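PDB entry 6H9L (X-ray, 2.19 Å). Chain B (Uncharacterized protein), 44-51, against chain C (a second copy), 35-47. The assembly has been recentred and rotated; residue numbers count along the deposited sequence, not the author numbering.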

# COMPACT_ATOMS: atom_id res chain seq x y z
N LEU B 44 21.41 12.72 -35.98
CA LEU B 44 20.28 13.56 -35.56
C LEU B 44 18.98 12.78 -35.63
O LEU B 44 18.14 12.87 -34.73
N ALA B 45 18.81 12.04 -36.71
CA ALA B 45 17.59 11.27 -36.93
C ALA B 45 17.46 10.15 -35.90
O ALA B 45 16.42 10.00 -35.27
N LEU B 46 18.55 9.42 -35.67
CA LEU B 46 18.54 8.29 -34.75
C LEU B 46 18.30 8.78 -33.32
O LEU B 46 17.61 8.12 -32.54
N SER B 47 18.81 9.97 -33.01
CA SER B 47 18.65 10.50 -31.65
C SER B 47 17.21 10.86 -31.35
O SER B 47 16.79 10.85 -30.19
N ARG B 48 16.43 11.15 -32.38
CA ARG B 48 15.01 11.45 -32.20
C ARG B 48 14.26 10.28 -31.58
O ARG B 48 13.26 10.49 -30.91
N GLU B 49 14.73 9.05 -31.82
CA GLU B 49 14.08 7.85 -31.29
C GLU B 49 14.79 7.19 -30.11
O GLU B 49 14.15 6.48 -29.34
N MSE B 50 16.09 7.41 -29.97
CA MSE B 50 16.91 6.66 -29.02
C MSE B 50 16.66 7.02 -27.56
O MSE B 50 16.63 8.19 -27.19
N ALA B 51 16.51 6.00 -26.71
CA ALA B 51 16.48 6.26 -25.27
C ALA B 51 17.87 6.67 -24.81
O ALA B 51 18.87 6.12 -25.26
N ASN C 35 11.54 10.03 -42.23
CA ASN C 35 10.83 8.75 -42.26
C ASN C 35 11.08 8.06 -40.94
O ASN C 35 12.15 7.48 -40.71
N ARG C 36 10.08 8.16 -40.07
CA ARG C 36 10.19 7.67 -38.71
C ARG C 36 10.31 6.16 -38.66
O ARG C 36 11.08 5.62 -37.84
N GLU C 37 9.58 5.48 -39.54
CA GLU C 37 9.62 4.02 -39.57
C GLU C 37 11.00 3.55 -40.04
O GLU C 37 11.52 2.59 -39.50
N LEU C 38 11.60 4.25 -41.01
CA LEU C 38 12.92 3.88 -41.49
C LEU C 38 13.98 4.12 -40.42
O LEU C 38 14.83 3.28 -40.16
N ARG C 39 13.91 5.30 -39.80
CA ARG C 39 14.81 5.72 -38.73
C ARG C 39 14.83 4.71 -37.57
O ARG C 39 15.90 4.32 -37.07
N ARG C 40 13.65 4.27 -37.17
CA ARG C 40 13.50 3.25 -36.13
C ARG C 40 14.06 1.90 -36.53
O ARG C 40 14.74 1.24 -35.74
N ALA C 41 13.80 1.48 -37.77
CA ALA C 41 14.34 0.23 -38.28
C ALA C 41 15.87 0.26 -38.24
O ALA C 41 16.49 -0.70 -37.79
N ILE C 42 16.46 1.35 -38.71
CA ILE C 42 17.91 1.49 -38.73
C ILE C 42 18.48 1.39 -37.32
O ILE C 42 19.46 0.69 -37.07
N LEU C 43 17.87 2.12 -36.39
CA LEU C 43 18.35 2.13 -35.01
C LEU C 43 18.27 0.75 -34.36
O LEU C 43 19.22 0.31 -33.70
N LEU C 44 17.15 0.08 -34.54
CA LEU C 44 17.00 -1.25 -33.93
C LEU C 44 17.99 -2.28 -34.56
O LEU C 44 18.52 -3.13 -33.85
N ALA C 45 18.30 -2.14 -35.86
CA ALA C 45 19.29 -3.00 -36.55
C ALA C 45 20.73 -2.77 -36.12
O ALA C 45 21.56 -3.67 -36.23
N LEU C 46 21.07 -1.54 -35.76
CA LEU C 46 22.43 -1.27 -35.27
C LEU C 46 22.95 -2.21 -34.16
O LEU C 46 24.15 -2.51 -34.14
N SER C 47 22.09 -2.64 -33.24
CA SER C 47 22.51 -3.43 -32.11
C SER C 47 21.29 -4.02 -31.39
O SER C 47 20.19 -3.47 -31.47

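The two helices cross almost at right angles, 86° between their directions with axes 9.0 Å apart at closest approach; Glu B49, Arg C39 and Leu B46 have the most area covered. Two side chains interlock as reciprocal knobs: Leu B46 sits among Arg C39, Ile C42, Leu C43 and Leu C46, while Arg C39 sits among Ala B45, Leu B46, Arg B48 and Glu B49. The CA atoms of Leu B46 and Arg C39 lie 6.0 Å apart.

Leu B46 leaves its backbone sideways, and its m,t rotamer brings the end of the chain nearer to chain C. Leu B46 CD2 reaches Ile C42 CG2 at 3.9 Å and Leu C43 CB at 3.7 Å, while Leu B46 CD1 meets Leu C46 CD1 at 3.8 Å. Ile C42 and Leu C46, both m,t, and Leu C43 all start toward chain B, forming the apolar side of the contact. Leu C43 has chi1 t but chi2 at 112°, between wells; in this conformation its CD1 lies 3.8 Å from Met B50 CB. Met B50, a selenomethionine in a t,t,p conformation, offers little more than this root, because its end leads away.

The polar side is organised by one acid among three arginines. Glu B49 points toward chain C and bends at chi2 (m,m, chi3 -31°), spreading its two oxygens among different partners. Glu B49 OE1 accepts from Arg C40 NH1 at 2.7 Å; Glu B49 OE2 accepts from Arg C39 NH1 at 2.8 Å and from Arg C39 NE at 3.1 Å, and forms a salt bridge with Arg C36 NH1 at 2.9 Å.

The arginines reach this buried carboxylate by different routes. Arg C39 starts toward chain B and runs t,t before turning at chi3 p, which presents the NE and NH1 edge of its guanidinium to OE2. Arg C36 and Arg C40 start sideways and approach with their ends: the former extends t,t,t and turns at chi4 of 79°, whereas the latter runs m,t,p. Arg C40 offers its guanidinium edge to OE1, but Arg C36 has that oxygen over one face.

Arg B48 also points toward chain C, with an m,t,t conformation. Its CD lies over one face of the Arg C39 guanidinium, although Arg B48 NH1 comes within 3.6 Å of Arg C39 NH2, a like-charge approach. The rule here is compact: a leucine knob in a largely apolar hole that Arg C39 helps to close, beside an arginine knob whose charge is met by a buried glutamate.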

# COMPACT_ATOMS: atom_id res chain seq x y z
CB LEU B 44 20.14 14.77 -36.49
CG LEU B 44 19.25 15.94 -36.03
CD1 LEU B 44 19.74 16.55 -34.73
CD2 LEU B 44 19.17 17.02 -37.11
CB ALA B 45 17.56 10.71 -38.36
CB LEU B 46 19.84 7.46 -34.89
CG LEU B 46 20.03 6.73 -36.23
CD1 LEU B 46 21.37 6.02 -36.23
CD2 LEU B 46 18.92 5.74 -36.52
CB SER B 47 19.54 11.72 -31.44
OG SER B 47 19.15 12.77 -32.30
CB ARG B 48 14.33 11.82 -33.53
CG ARG B 48 15.03 12.89 -34.34
CD ARG B 48 14.11 13.39 -35.45
NE ARG B 48 14.55 14.65 -36.00
CZ ARG B 48 14.14 15.15 -37.17
NH1 ARG B 48 13.31 14.45 -37.94
NH2 ARG B 48 14.59 16.32 -37.58
CB GLU B 49 13.92 6.82 -32.41
CG GLU B 49 13.28 7.38 -33.68
CD GLU B 49 11.86 7.84 -33.50
OE1 GLU B 49 11.15 7.27 -32.66
OE2 GLU B 49 11.47 8.80 -34.19
CB MSE B 50 18.38 6.83 -29.42
CG MSE B 50 19.20 5.83 -28.62
SE MSE B 50 21.14 6.01 -28.88
CE MSE B 50 21.31 7.92 -28.36
CB ALA B 51 16.03 5.05 -24.48
CB ASN C 35 11.27 7.89 -43.45
CG ASN C 35 10.46 6.60 -43.59
OD1 ASN C 35 9.91 6.07 -42.62
ND2 ASN C 35 10.42 6.08 -44.81
CB ARG C 36 8.97 8.16 -37.89
CG ARG C 36 8.90 7.68 -36.43
CD ARG C 36 7.57 8.01 -35.78
NE ARG C 36 7.43 7.37 -34.47
CZ ARG C 36 7.99 7.80 -33.33
NH1 ARG C 36 8.74 8.90 -33.30
NH2 ARG C 36 7.80 7.13 -32.21
CB GLU C 37 8.51 3.42 -40.45
CG GLU C 37 7.07 3.66 -40.00
CD GLU C 37 6.54 5.06 -40.31
OE1 GLU C 37 7.37 5.96 -40.54
OE2 GLU C 37 5.30 5.28 -40.32
CB LEU C 38 13.28 4.69 -42.74
CG LEU C 38 14.67 4.42 -43.35
CD1 LEU C 38 14.83 2.97 -43.79
CD2 LEU C 38 14.92 5.37 -44.51
CB ARG C 39 14.29 7.09 -38.27
CG ARG C 39 15.08 7.87 -37.25
CD ARG C 39 14.54 9.31 -37.26
NE ARG C 39 13.21 9.46 -36.65
CZ ARG C 39 12.27 10.29 -37.12
NH1 ARG C 39 11.11 10.37 -36.49
NH2 ARG C 39 12.44 11.00 -38.23
CB ARG C 40 12.01 3.14 -35.73
CG ARG C 40 11.60 4.32 -34.89
CD ARG C 40 10.13 4.37 -34.62
NE ARG C 40 9.77 3.45 -33.54
CZ ARG C 40 9.99 3.68 -32.24
NH1 ARG C 40 10.59 4.80 -31.83
NH2 ARG C 40 9.62 2.77 -31.34
CB ALA C 41 13.85 -0.05 -39.70
CB ILE C 42 18.36 2.82 -39.38
CG1 ILE C 42 18.01 2.88 -40.86
CG2 ILE C 42 19.86 3.04 -39.21
CD1 ILE C 42 18.20 4.25 -41.46
CB LEU C 43 17.58 3.17 -34.19
CG LEU C 43 17.90 3.28 -32.70
CD1 LEU C 43 18.58 4.61 -32.44
CD2 LEU C 43 16.66 3.15 -31.82
CB LEU C 44 15.52 -1.68 -33.87
CG LEU C 44 14.65 -1.03 -32.78
CD1 LEU C 44 13.28 -1.71 -32.72
CD2 LEU C 44 15.29 -1.04 -31.40
CB ALA C 45 19.23 -2.79 -38.05
CB LEU C 46 22.52 0.17 -34.78
CG LEU C 46 22.58 1.31 -35.80
CD1 LEU C 46 22.65 2.63 -35.06
CD2 LEU C 46 23.76 1.18 -36.74
CB SER C 47 23.31 -2.51 -31.16
OG SER C 47 23.54 -3.08 -29.89